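Insulinase family protease (Yersinia pestis, PDB 3GO9) is predicted to be a protease of the insulinase (M16) family, though its activity and substrate are not established. Local coordinates at residues L40-P43 against Q44-S47; E169-W172 against R173-L176; M444-K447 against G448-E451. One frame throughout, in Å; residues are numbered along the deposited sequence. Where two conformers were deposited one is given.

Interaction 1: L40-P43 against Q44-S47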
loop_
_atom_site.group_PDB
_atom_site.type_symbol
_atom_site.label_atom_id
_atom_site.label_comp_id
_atom_site.label_asym_id
_atom_site.label_seq_id
_atom_site.Cartn_x
_atom_site.Cartn_y
_atom_site.Cartn_z
ATOM N N LEU A 40 -2.275 -15.736 10.577
ATOM C CA LEU A 40 -3.063 -16.407 9.598
ATOM C C LEU A 40 -2.435 -17.774 9.330
ATOM O O LEU A 40 -1.419 -17.859 8.656
ATOM C CB LEU A 40 -3.112 -15.603 8.272
ATOM C CG LEU A 40 -4.005 -16.214 7.179
ATOM C CD1 LEU A 40 -5.463 -16.332 7.627
ATOM C CD2 LEU A 40 -3.907 -15.492 5.807
ATOM N N ALA A 41 -3.019 -18.848 9.870
ATOM C CA ALA A 41 -2.531 -20.184 9.519
ATOM C C ALA A 41 -2.997 -20.551 8.103
ATOM O O ALA A 41 -4.170 -20.332 7.756
ATOM C CB ALA A 41 -3.079 -21.220 10.545
ATOM N N THR A 42 -2.111 -21.172 7.309
ATOM C CA THR A 42 -2.414 -21.481 5.909
ATOM C C THR A 42 -2.157 -22.967 5.621
ATOM O O THR A 42 -1.189 -23.341 4.954
ATOM C CB THR A 42 -1.576 -20.600 4.970
ATOM O OG1 THR A 42 -0.180 -20.848 5.191
ATOM C CG2 THR A 42 -1.928 -19.114 5.198
ATOM N N PRO A 43 -3.062 -23.804 6.086
ATOM C CA PRO A 43 -2.866 -25.222 5.780
ATOM C C PRO A 43 -3.060 -25.508 4.289
ATOM O O PRO A 43 -2.645 -26.573 3.847
ATOM C CB PRO A 43 -3.969 -25.900 6.623
ATOM C CG PRO A 43 -4.963 -24.863 6.863
ATOM C CD PRO A 43 -4.202 -23.590 6.989
ATOM N N GLN A 44 -3.723 -24.631 3.545
ATOM C CA GLN A 44 -3.820 -24.734 2.082
ATOM C C GLN A 44 -2.500 -24.411 1.379
ATOM O O GLN A 44 -2.359 -24.662 0.160
ATOM C CB GLN A 44 -4.933 -23.823 1.536
ATOM C CG GLN A 44 -4.633 -22.321 1.411
ATOM C CD GLN A 44 -4.608 -21.552 2.725
ATOM O OE1 GLN A 44 -4.874 -22.111 3.828
ATOM N NE2 GLN A 44 -4.291 -20.231 2.622
ATOM N N ARG A 45 -1.545 -23.815 2.097
ATOM C CA ARG A 45 -0.203 -23.558 1.558
ATOM C C ARG A 45 0.827 -24.297 2.427
ATOM O O ARG A 45 1.650 -23.673 3.090
ATOM C CB ARG A 45 0.069 -22.035 1.553
ATOM C CG ARG A 45 -0.905 -21.134 0.763
ATOM C CD ARG A 45 -0.879 -21.433 -0.688
ATOM N NE ARG A 45 0.408 -21.057 -1.295
ATOM C CZ ARG A 45 0.661 -21.163 -2.597
ATOM N NH1 ARG A 45 -0.250 -21.678 -3.434
ATOM N NH2 ARG A 45 1.847 -20.788 -3.061
ATOM N N PRO A 46 0.783 -25.647 2.439
ATOM C CA PRO A 46 1.449 -26.352 3.484
ATOM C C PRO A 46 2.963 -26.282 3.397
ATOM O O PRO A 46 3.604 -26.402 4.432
ATOM C CB PRO A 46 0.948 -27.800 3.305
ATOM C CG PRO A 46 0.608 -27.877 1.883
ATOM C CD PRO A 46 -0.028 -26.560 1.612
ATOM N N SER A 47 3.499 -26.037 2.187
ATOM C CA SER A 47 4.925 -26.015 1.912
ATOM C C SER A 47 5.500 -24.614 1.625
ATOM O O SER A 47 6.709 -24.475 1.373
ATOM C CB SER A 47 5.236 -26.963 0.745
ATOM O OG SER A 47 4.717 -26.484 -0.478
#
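The carbonyl oxygen of T42 accepts the backbone N-H of R45, with T42 O and R45 N 2.9 Å apart. The donor stands well above the plane of the carbonyl group, and the N-H...O angle is 150°. This bond closes a type I beta turn from T42 to R45, with P43 and Q44 at its corners. P43 suits the first corner because its ring already holds phi at -69°.

Q44 folds its side chain back over the residues it follows. Its CG sits between the backbone N and the carbonyl carbon (chi1 78°), and a second bend at chi2 brings the amide obliquely across T42. There OE1 of Q44 lies 3.3 Å from CA of T42, while Q44 NE2 is 3.6 Å from T42 CB and nearly as close to its methyl CG2. OE1 and NE2 thus rest on carbon atoms of T42, in van der Waals contact and not by a hydrogen bond. OE1 of Q44 also lies 3.6 Å from CD of the P43 ring.

The turn begins the link from strand 36-41 to strand 50-56 in the seven-stranded mixed sheet. T42 still makes backbone hydrogen bonds to G218 at the end of neighbouring strand 212-218, and both T42 and Q44 pack on L391 of helix 388-401.

Of the R45 side chain, CB comes to T42, 3.8 Å from T42 OG1. Bends at chi2 and chi3 lead its guanidinium away from the turn, where NE forms a salt bridge with D48 and NH1 bonds to the carbonyl oxygen of A384. P46 follows with its ring carbon CD 3.4 Å from the carbonyl oxygen of P43, and its own carbonyl oxygen accepts a hydrogen bond from ND2 of N219.

Interaction 2: E169-W172 against R173-L176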
loop_
_atom_site.group_PDB
_atom_site.type_symbol
_atom_site.label_atom_id
_atom_site.label_comp_id
_atom_site.label_asym_id
_atom_site.label_seq_id
_atom_site.Cartn_x
_atom_site.Cartn_y
_atom_site.Cartn_z
ATOM N N GLU A 169 11.483 11.214 -6.301
ATOM C CA GLU A 169 10.650 11.363 -7.504
ATOM C C GLU A 169 10.102 12.794 -7.580
ATOM O O GLU A 169 9.478 13.226 -6.635
ATOM C CB GLU A 169 9.442 10.445 -7.379
ATOM C CG GLU A 169 9.380 9.265 -8.260
ATOM C CD GLU A 169 7.950 9.025 -8.677
ATOM O OE1 GLU A 169 7.123 8.680 -7.800
ATOM O OE2 GLU A 169 7.653 9.229 -9.876
ATOM N N PRO A 170 10.301 13.521 -8.715
ATOM C CA PRO A 170 9.626 14.836 -8.769
ATOM C C PRO A 170 8.097 14.826 -8.542
ATOM O O PRO A 170 7.547 15.765 -7.928
ATOM C CB PRO A 170 9.937 15.322 -10.184
ATOM C CG PRO A 170 11.326 14.730 -10.452
ATOM C CD PRO A 170 11.331 13.391 -9.769
ATOM N N TRP A 171 7.431 13.771 -8.957
ATOM C CA TRP A 171 6.021 13.593 -8.607
ATOM C C TRP A 171 5.778 13.622 -7.080
ATOM O O TRP A 171 4.850 14.259 -6.586
ATOM C CB TRP A 171 5.448 12.308 -9.172
ATOM C CG TRP A 171 4.197 11.895 -8.540
ATOM C CD1 TRP A 171 4.045 10.847 -7.703
ATOM C CD2 TRP A 171 2.906 12.554 -8.590
ATOM N NE1 TRP A 171 2.769 10.788 -7.241
ATOM C CE2 TRP A 171 2.037 11.805 -7.781
ATOM C CE3 TRP A 171 2.417 13.691 -9.230
ATOM C CZ2 TRP A 171 0.700 12.146 -7.591
ATOM C CZ3 TRP A 171 1.042 14.036 -9.056
ATOM C CH2 TRP A 171 0.215 13.252 -8.231
ATOM N N TRP A 172 6.574 12.860 -6.337
ATOM C CA TRP A 172 6.423 12.863 -4.901
ATOM C C TRP A 172 6.707 14.219 -4.271
ATOM O O TRP A 172 5.916 14.654 -3.419
ATOM C CB TRP A 172 7.240 11.707 -4.269
ATOM C CG TRP A 172 6.923 11.542 -2.801
ATOM C CD1 TRP A 172 7.789 11.677 -1.772
ATOM C CD2 TRP A 172 5.642 11.212 -2.220
ATOM N NE1 TRP A 172 7.130 11.470 -0.570
ATOM C CE2 TRP A 172 5.817 11.177 -0.817
ATOM C CE3 TRP A 172 4.380 10.943 -2.739
ATOM C CZ2 TRP A 172 4.774 10.910 0.049
ATOM C CZ3 TRP A 172 3.344 10.645 -1.858
ATOM C CH2 TRP A 172 3.544 10.651 -0.494
ATOM N N ARG A 173 7.741 14.897 -4.735
ATOM C CA ARG A 173 8.069 16.264 -4.303
ATOM C C ARG A 173 6.904 17.194 -4.545
ATOM O O ARG A 173 6.520 17.963 -3.661
ATOM C CB ARG A 173 9.325 16.823 -4.978
ATOM C CG ARG A 173 10.589 16.091 -4.627
ATOM C CD ARG A 173 10.785 16.001 -3.132
ATOM N NE ARG A 173 12.032 15.339 -2.807
ATOM C CZ ARG A 173 12.370 14.941 -1.591
ATOM N NH1 ARG A 173 11.552 15.159 -0.552
ATOM N NH2 ARG A 173 13.554 14.334 -1.419
ATOM N N TYR A 174 6.252 17.050 -5.679
ATOM C CA TYR A 174 5.048 17.867 -5.946
ATOM C C TYR A 174 3.907 17.507 -5.012
ATOM O O TYR A 174 3.307 18.369 -4.376
ATOM C CB TYR A 174 4.628 17.681 -7.415
ATOM C CG TYR A 174 3.422 18.494 -7.784
ATOM C CD1 TYR A 174 3.502 19.882 -7.936
ATOM C CD2 TYR A 174 2.203 17.922 -7.929
ATOM C CE1 TYR A 174 2.402 20.653 -8.289
ATOM C CE2 TYR A 174 1.069 18.699 -8.256
ATOM C CZ TYR A 174 1.178 20.056 -8.423
ATOM O OH TYR A 174 0.070 20.813 -8.721
ATOM N N ARG A 175 3.626 16.207 -4.901
ATOM C CA ARG A 175 2.513 15.745 -4.141
ATOM C C ARG A 175 2.595 16.069 -2.660
ATOM O O ARG A 175 1.561 16.289 -2.040
ATOM C CB ARG A 175 2.290 14.236 -4.352
ATOM C CG ARG A 175 0.993 13.686 -3.807
ATOM C CD ARG A 175 -0.213 14.176 -4.559
ATOM N NE ARG A 175 -1.494 13.943 -3.868
ATOM C CZ ARG A 175 -1.983 14.700 -2.881
ATOM N NH1 ARG A 175 -1.282 15.706 -2.363
ATOM N NH2 ARG A 175 -3.164 14.405 -2.375
ATOM N N LEU A 176 3.822 16.123 -2.130
ATOM C CA LEU A 176 4.115 16.459 -0.739
ATOM C C LEU A 176 3.779 17.916 -0.374
ATOM O O LEU A 176 3.687 18.278 0.802
ATOM C CB LEU A 176 5.598 16.286 -0.499
ATOM C CG LEU A 176 6.156 14.897 -0.258
ATOM C CD1 LEU A 176 7.690 14.967 -0.217
ATOM C CD2 LEU A 176 5.635 14.360 1.076
#
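R173 N donates to the carbonyl oxygen of E169, at the N-cap position, over 3.1 Å, in a nearly straight bond with an N-H...O angle of 169°. The CB of R173 rests 3.6 Å from the carbonyl oxygen of P170. Its side chain bends at chi2 and leads away from the first turn, and its guanidinium makes a salt bridge with D185 and a hydrogen bond with Q168.

Y174 follows, its N 2.9 Å from the carbonyl oxygen of P170. The phenol ring approaches W171 obliquely, Y174 CD2 4.2 Å from W171 CZ3, a loose apolar contact.

These bonds belong to the short helix 170-175, which P170 opens at its first turn. The helix packs W171 and Y174 on strand 257-261 of the five-stranded sheet, with W171 also on V442 of strand 440-446.

R175 N bonds to W171 O, and the two side chains run beside each other in the same direction. R175 CB lies over one face of the W171 indole, toward its rim; with CG anti to the backbone N (chi1 -169°), the chain runs on along the ring and R175 CD comes to 3.8 Å from W171 CZ2. The guanidinium is turned 74° from the indole plane, and NH2 is bound by D274 in a salt bridge and by the carbonyl oxygen of A250.

L176 N takes W172 O as its acceptor, and its side chain crosses the second indole at about a right angle. L176 CG lies over one face of W172, 3.8 Å from the centroid of the five-membered ring, in a CH-pi contact, while L176 CD1 approaches W172 CD1 to 3.6 Å and the indole's NE1 is hydrogen-bonded to the hydroxyl of Y111.

Interaction 3: M444-K447 against G448-E451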
loop_
_atom_site.group_PDB
_atom_site.type_symbol
_atom_site.label_atom_id
_atom_site.label_comp_id
_atom_site.label_asym_id
_atom_site.label_seq_id
_atom_site.Cartn_x
_atom_site.Cartn_y
_atom_site.Cartn_z
HETATM N N MSE A 444 4.429 14.226 -17.009
HETATM C CA MSE A 444 5.840 13.989 -16.682
HETATM C C MSE A 444 6.595 14.055 -18.009
HETATM O O MSE A 444 6.167 13.440 -18.974
HETATM C CB MSE A 444 6.038 12.633 -16.066
HETATM C CG MSE A 444 4.923 12.179 -15.205
HETATM SE SE MSE A 444 4.904 13.120 -13.500
HETATM C CE MSE A 444 6.276 11.916 -12.857
ATOM N N GLN A 445 7.662 14.837 -18.061
ATOM C CA GLN A 445 8.550 14.858 -19.230
ATOM C C GLN A 445 9.953 14.334 -18.906
ATOM O O GLN A 445 10.414 14.455 -17.762
ATOM C CB GLN A 445 8.658 16.249 -19.747
ATOM C CG GLN A 445 7.354 16.698 -20.364
ATOM C CD GLN A 445 7.442 18.044 -20.970
ATOM O OE1 GLN A 445 7.016 19.027 -20.354
ATOM N NE2 GLN A 445 7.978 18.124 -22.179
ATOM N N PRO A 446 10.616 13.714 -19.902
ATOM C CA PRO A 446 12.045 13.326 -19.666
ATOM C C PRO A 446 12.940 14.526 -19.489
ATOM O O PRO A 446 12.718 15.558 -20.133
ATOM C CB PRO A 446 12.415 12.599 -20.965
ATOM C CG PRO A 446 11.097 12.112 -21.539
ATOM C CD PRO A 446 10.133 13.237 -21.215
ATOM N N LYS A 447 13.990 14.400 -18.664
ATOM C CA LYS A 447 14.991 15.477 -18.583
ATOM C C LYS A 447 15.518 15.823 -19.976
ATOM O O LYS A 447 15.754 14.928 -20.779
ATOM C CB LYS A 447 16.177 15.119 -17.659
ATOM C CG LYS A 447 17.181 16.296 -17.546
ATOM C CD LYS A 447 18.430 15.941 -16.751
ATOM C CE LYS A 447 19.666 16.671 -17.325
ATOM N NZ LYS A 447 20.716 16.923 -16.303
ATOM N N GLY A 448 15.672 17.114 -20.249
ATOM C CA GLY A 448 16.140 17.631 -21.542
ATOM C C GLY A 448 15.091 17.909 -22.594
ATOM O O GLY A 448 15.367 18.575 -23.603
ATOM N N GLU A 449 13.857 17.451 -22.372
ATOM C CA GLU A 449 12.795 17.680 -23.347
ATOM C C GLU A 449 12.205 19.074 -23.155
ATOM O O GLU A 449 11.870 19.440 -22.036
ATOM C CB GLU A 449 11.716 16.618 -23.166
ATOM C CG GLU A 449 10.718 16.539 -24.291
ATOM C CD GLU A 449 9.699 15.439 -24.064
ATOM O OE1 GLU A 449 9.892 14.329 -24.601
ATOM O OE2 GLU A 449 8.742 15.658 -23.284
ATOM N N PRO A 450 12.045 19.853 -24.233
ATOM C CA PRO A 450 11.457 21.181 -24.120
ATOM C C PRO A 450 10.127 21.129 -23.368
ATOM O O PRO A 450 9.302 20.275 -23.680
ATOM C CB PRO A 450 11.233 21.574 -25.565
ATOM C CG PRO A 450 12.313 20.879 -26.302
ATOM C CD PRO A 450 12.588 19.614 -25.577
ATOM N N GLU A 451 9.958 22.010 -22.375
ATOM C CA GLU A 451 8.751 22.041 -21.563
ATOM C C GLU A 451 7.526 22.183 -22.433
ATOM O O GLU A 451 7.469 23.036 -23.328
ATOM C CB GLU A 451 8.799 23.172 -20.533
ATOM C CG GLU A 451 7.649 23.108 -19.543
ATOM C CD GLU A 451 7.838 24.006 -18.335
ATOM O OE1 GLU A 451 8.609 24.990 -18.412
ATOM O OE2 GLU A 451 7.204 23.713 -17.302
#
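Q445 and E449 set their side chains across each other at about a right angle, reaching over a type II beta turn that runs from P446 to E449. The turn ends strand 440-446 of the five-stranded mixed sheet and starts the loop to helix 454-465. Its closing bond joins E449 N to P446 O over 3.1 Å. G448, at the second corner, has a positive phi, where a CB would run into the carbonyl oxygen of K447.

The planes of the Q445 amide and the E449 carboxylate stand 40° apart. Q445 NE2 gives one N-H to E449 OE2, 2.8 Å away, in a nearly straight bond that lies in the amide plane and uses the anti lone pair of the carboxylate, the one away from its other oxygen. Q445 NE2 also donates to P450 O at 2.9 Å, less straight at 145° and from above that carbonyl's plane, so both acceptors fix the rotation of the amide. The other end of the amide, OE1, accepts from the hydroxyl of S258 and from V452 N beyond the turn, which leaves the group gripped at both ends.

E449 reaches Q445 because its CG lies anti to the backbone N (chi1 -167°) and the rest of the chain is extended. The E449 side chain then crosses the ring of P446 obliquely. OE2 has the carboxylate of D267 nearby as well, and this like charge could raise the pKa of one of the pair. K447, in contrast, sends its side chain outward from the turn. Q445 OE1 lies 3.7 Å from E451 CA, and P446 CD stands 3.5 Å from E449 OE2.

In the fold
The three contacts come in series along the chain, each closing before the next opens. Interaction 1 lies at the end of strand 36-41 of the seven-stranded sheet, and interaction 3 ends strand 440-446 of the five-stranded one, on the opposite side of the chain's centre; their centres are 49 Å apart. Interaction 2 is 40 Å from interaction 1 and only 16 Å from interaction 3, both measured centre to centre. There W171 CB meets the methyl CE of selenomethionine M444 at 3.8 Å. Helix 170-175 thus packs, through W171 and Y174, against the five-stranded sheet that strand 440-446 belongs to, bringing segments far apart in sequence together.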